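Local coordinates for protein citrate synthase (Pyrobaculum aerophilum, PDB 2IBP) that probably catalyses the condensation of oxaloacetate with acetyl-CoA and water to give citrate and CoA in the tricarboxylic acid cycle, at residues V162-R167 with V174-D179. Sequence-based numbering, arbitrary orientation. Where two conformers were deposited one is given.
Sequences VAYHYR and VVRPRD
Y164 meets V174 in an apolar contact at the surface of the protein, where the last turns of helix 141-169 are covered by the loop that leaves it. The chain turns back after the helix, and residues 174-177 run along the Y164 ring from its base to its hydroxyl. Over one face lies V174, whose CB stands 4.0 Å from the ring centroid and 18° off its normal, a CH-pi contact; its CG1 methyl reaches Y164 CG at 3.7 Å. The carbonyl O of V175 comes instead to the ring edge, near its plane, 3.5 Å from Y164 CE1. At the far end P177 CD approaches Y164 OH to 3.3 Å. In the largely helical citrate synthase fold, this loop bridges helices 141-169 and 183-192, and V175 and P177 also touch the latter through Y189 and N186. The polar ends of Y164 and R176 both meet E92, which accepts a hydrogen bond from Y164 OH and, in one of the two conformers of R176, forms a salt bridge with R176 NH1. A leucine in place of Y164 would probably leave V174 without its aromatic face and E92 without its hydroxyl partner. One helical turn on, R167 bends at chi2 and chi3 (-68° and -64°), which brings its guanidinium alongside V175, with V175 CG2 over one face, toward the rim, 3.7 Å from R167 CZ. That group is held in turn by R167 NE bonding to the carbonyl of E173 and NH1 to that of M191.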
ATOM      1  N   VAL A 162       7.058  17.551  -2.094  1.00  6.13           N
ATOM      2  CA  VAL A 162       7.732  17.485  -3.385  1.00  5.35           C
ATOM      3  C   VAL A 162       8.782  18.577  -3.534  1.00  6.80           C
ATOM      4  O   VAL A 162       9.936  18.313  -3.889  1.00  8.96           O
ATOM      5  CB  VAL A 162       6.708  17.524  -4.526  1.00  9.17           C
ATOM      6  CG1 VAL A 162       7.408  17.596  -5.896  1.00  8.87           C
ATOM      7  CG2 VAL A 162       5.752  16.322  -4.434  1.00  7.83           C
ATOM      8  N   ALA A 163       8.369  19.824  -3.307  1.00  6.40           N
ATOM      9  CA  ALA A 163       9.259  20.967  -3.457  1.00  7.11           C
ATOM     10  C   ALA A 163      10.445  20.925  -2.496  1.00  5.46           C
ATOM     11  O   ALA A 163      11.583  21.201  -2.897  1.00  8.84           O
ATOM     12  CB  ALA A 163       8.486  22.272  -3.282  1.00  7.55           C
ATOM     13  N   TYR A 164      10.210  20.539  -1.233  1.00  6.90           N
ATOM     14  CA  TYR A 164      11.297  20.482  -0.262  1.00  8.04           C
ATOM     15  C   TYR A 164      12.317  19.435  -0.680  1.00  5.61           C
ATOM     16  O   TYR A 164      13.511  19.666  -0.623  1.00  9.00           O
ATOM     17  CB  TYR A 164      10.773  20.136   1.120  1.00  8.63           C
ATOM     18  CG  TYR A 164      10.166  21.286   1.893  1.00  7.18           C
ATOM     19  CD1 TYR A 164       9.793  22.460   1.263  1.00  7.98           C
ATOM     20  CD2 TYR A 164       9.851  21.144   3.243  1.00 10.27           C
ATOM     21  CE1 TYR A 164       9.233  23.519   1.978  1.00  7.38           C
ATOM     22  CE2 TYR A 164       9.255  22.181   3.955  1.00 11.07           C
ATOM     23  CZ  TYR A 164       8.937  23.362   3.306  1.00 11.08           C
ATOM     24  OH  TYR A 164       8.313  24.399   3.986  1.00 11.84           O
ATOM     25  N   HIS A 165      11.824  18.315  -1.190  1.00  8.36           N
ATOM     26  CA  HIS A 165      12.740  17.299  -1.656  1.00  7.23           C
ATOM     27  C   HIS A 165      13.550  17.833  -2.828  1.00  6.75           C
ATOM     28  O   HIS A 165      14.774  17.648  -2.887  1.00  8.16           O
ATOM     29  CB  HIS A 165      12.017  16.044  -2.070  1.00  9.71           C
ATOM     30  CG  HIS A 165      12.950  14.932  -2.390  1.00  8.34           C
ATOM     31  ND1 HIS A 165      13.450  14.739  -3.656  1.00  7.83           N
ATOM     32  CD2 HIS A 165      13.598  14.055  -1.587  1.00 10.86           C
ATOM     33  CE1 HIS A 165      14.309  13.735  -3.636  1.00 10.57           C
ATOM     34  NE2 HIS A 165      14.421  13.306  -2.392  1.00  8.73           N
ATOM     35  N   TYR A 166      12.876  18.495  -3.765  1.00  9.06           N
ATOM     36  CA  TYR A 166      13.578  19.066  -4.915  1.00  8.19           C
ATOM     37  C   TYR A 166      14.707  19.973  -4.446  1.00  8.69           C
ATOM     38  O   TYR A 166      15.842  19.834  -4.883  1.00 11.18           O
ATOM     39  CB  TYR A 166      12.635  19.801  -5.846  1.00  9.87           C
ATOM     40  CG  TYR A 166      13.370  20.564  -6.915  1.00  7.26           C
ATOM     41  CD1 TYR A 166      13.997  19.894  -7.950  1.00 13.09           C
ATOM     42  CD2 TYR A 166      13.505  21.946  -6.842  1.00  9.92           C
ATOM     43  CE1 TYR A 166      14.723  20.581  -8.900  1.00 14.15           C
ATOM     44  CE2 TYR A 166      14.188  22.644  -7.812  1.00 10.67           C
ATOM     45  CZ  TYR A 166      14.821  21.958  -8.818  1.00 11.00           C
ATOM     46  OH  TYR A 166      15.526  22.670  -9.778  1.00 14.58           O
ATOM     47  N   ARG A 167      14.385  20.909  -3.567  1.00  7.51           N
ATOM     48  CA  ARG A 167      15.372  21.849  -3.046  1.00  7.20           C
ATOM     49  C   ARG A 167      16.527  21.123  -2.373  1.00 10.31           C
ATOM     50  O   ARG A 167      17.683  21.403  -2.658  1.00  9.77           O
ATOM     51  CB  ARG A 167      14.713  22.801  -2.054  1.00 11.11           C
ATOM     52  CG  ARG A 167      13.588  23.626  -2.641  1.00 13.57           C
ATOM     53  CD  ARG A 167      14.055  24.632  -3.661  1.00 14.54           C
ATOM     54  NE  ARG A 167      14.931  25.655  -3.080  1.00 13.61           N
ATOM     55  CZ  ARG A 167      15.367  26.702  -3.773  1.00 16.07           C
ATOM     56  NH1 ARG A 167      14.994  26.864  -5.036  1.00 14.82           N
ATOM     57  NH2 ARG A 167      16.157  27.582  -3.199  1.00 17.20           N
ATOM     58  N   VAL A 174      15.329  25.080   1.719  1.00 14.70           N
ATOM     59  CA  VAL A 174      13.936  24.985   1.350  1.00 11.67           C
ATOM     60  C   VAL A 174      13.370  26.390   1.214  1.00 14.90           C
ATOM     61  O   VAL A 174      13.910  27.366   1.760  1.00 15.16           O
ATOM     62  CB  VAL A 174      13.053  24.180   2.341  1.00 13.05           C
ATOM     63  CG1 VAL A 174      13.566  22.737   2.480  1.00 17.33           C
ATOM     64  CG2 VAL A 174      12.973  24.870   3.687  1.00 18.13           C
ATOM     65  N   VAL A 175      12.340  26.473   0.395  1.00 10.20           N
ATOM     66  CA  VAL A 175      11.547  27.684   0.235  1.00  9.61           C
ATOM     67  C   VAL A 175      10.204  27.343   0.837  1.00  7.92           C
ATOM     68  O   VAL A 175       9.423  26.543   0.305  1.00  7.95           O
ATOM     69  CB  VAL A 175      11.442  28.143  -1.213  1.00  8.74           C
ATOM     70  CG1 VAL A 175      10.507  29.338  -1.333  1.00  9.24           C
ATOM     71  CG2 VAL A 175      12.837  28.508  -1.757  1.00  9.07           C
ATOM     72  N   ARG A 176       9.916  27.976   1.959  1.00 12.29           N
ATOM     73  CA  ARG A 176       8.690  27.665   2.657  0.50  9.46           C
ATOM     74  C   ARG A 176       7.475  28.258   1.967  1.00 11.77           C
ATOM     75  O   ARG A 176       7.601  29.179   1.156  1.00 11.07           O
ATOM     76  CB  ARG A 176       8.791  28.037   4.133  0.50 11.60           C
ATOM     77  CG  ARG A 176       9.879  27.227   4.829  0.50 16.63           C
ATOM     78  CD  ARG A 176       9.959  27.454   6.319  0.50 15.00           C
ATOM     79  NE  ARG A 176      11.068  26.690   6.886  0.50 19.62           N
ATOM     80  CZ  ARG A 176      10.998  25.413   7.259  0.50 18.83           C
ATOM     81  NH1 ARG A 176       9.861  24.739   7.149  0.50 10.39           N
ATOM     82  NH2 ARG A 176      12.071  24.810   7.755  0.50 19.11           N
ATOM     83  N   PRO A 177       6.294  27.680   2.235  1.00  9.27           N
ATOM     84  CA  PRO A 177       5.098  28.121   1.539  1.00 12.87           C
ATOM     85  C   PRO A 177       4.728  29.570   1.764  1.00 16.07           C
ATOM     86  O   PRO A 177       4.797  30.062   2.896  1.00 16.73           O
ATOM     87  CB  PRO A 177       3.991  27.228   2.103  1.00 12.68           C
ATOM     88  CG  PRO A 177       4.679  26.093   2.764  1.00 14.98           C
ATOM     89  CD  PRO A 177       6.016  26.578   3.186  1.00 11.66           C
ATOM     90  N   ARG A 178       4.378  30.240   0.674  1.00 13.90           N
ATOM     91  CA  ARG A 178       3.885  31.614   0.737  1.00 15.18           C
ATOM     92  C   ARG A 178       2.369  31.629   0.827  1.00 15.19           C
ATOM     93  O   ARG A 178       1.627  31.189  -0.064  1.00 15.71           O
ATOM     94  CB  ARG A 178       4.364  32.443  -0.448  1.00 14.45           C
ATOM     95  CG  ARG A 178       5.627  33.222  -0.165  1.00 15.72           C
ATOM     96  CD  ARG A 178       6.076  33.980  -1.369  1.00 18.13           C
ATOM     97  NE  ARG A 178       5.091  34.965  -1.800  1.00 14.77           N
ATOM     98  CZ  ARG A 178       5.239  35.711  -2.891  1.00 17.76           C
ATOM     99  NH1 ARG A 178       6.307  35.559  -3.669  1.00 18.31           N
ATOM    100  NH2 ARG A 178       4.303  36.578  -3.226  1.00 17.62           N
ATOM    101  N   ASP A 179       1.919  32.214   1.920  1.00 17.70           N
ATOM    102  CA  ASP A 179       0.528  32.279   2.244  1.00 15.86           C
ATOM    103  C   ASP A 179      -0.290  33.078   1.230  1.00 16.99           C
ATOM    104  O   ASP A 179      -1.488  32.863   1.086  1.00 21.57           O
ATOM    105  CB  ASP A 179       0.444  32.955   3.612  1.00 25.20           C
ATOM    106  CG  ASP A 179      -0.553  32.330   4.503  1.00 23.86           C
ATOM    107  OD1 ASP A 179      -0.717  31.098   4.419  1.00 25.51           O
ATOM    108  OD2 ASP A 179      -1.023  33.041   5.405  1.00 23.76           O
TER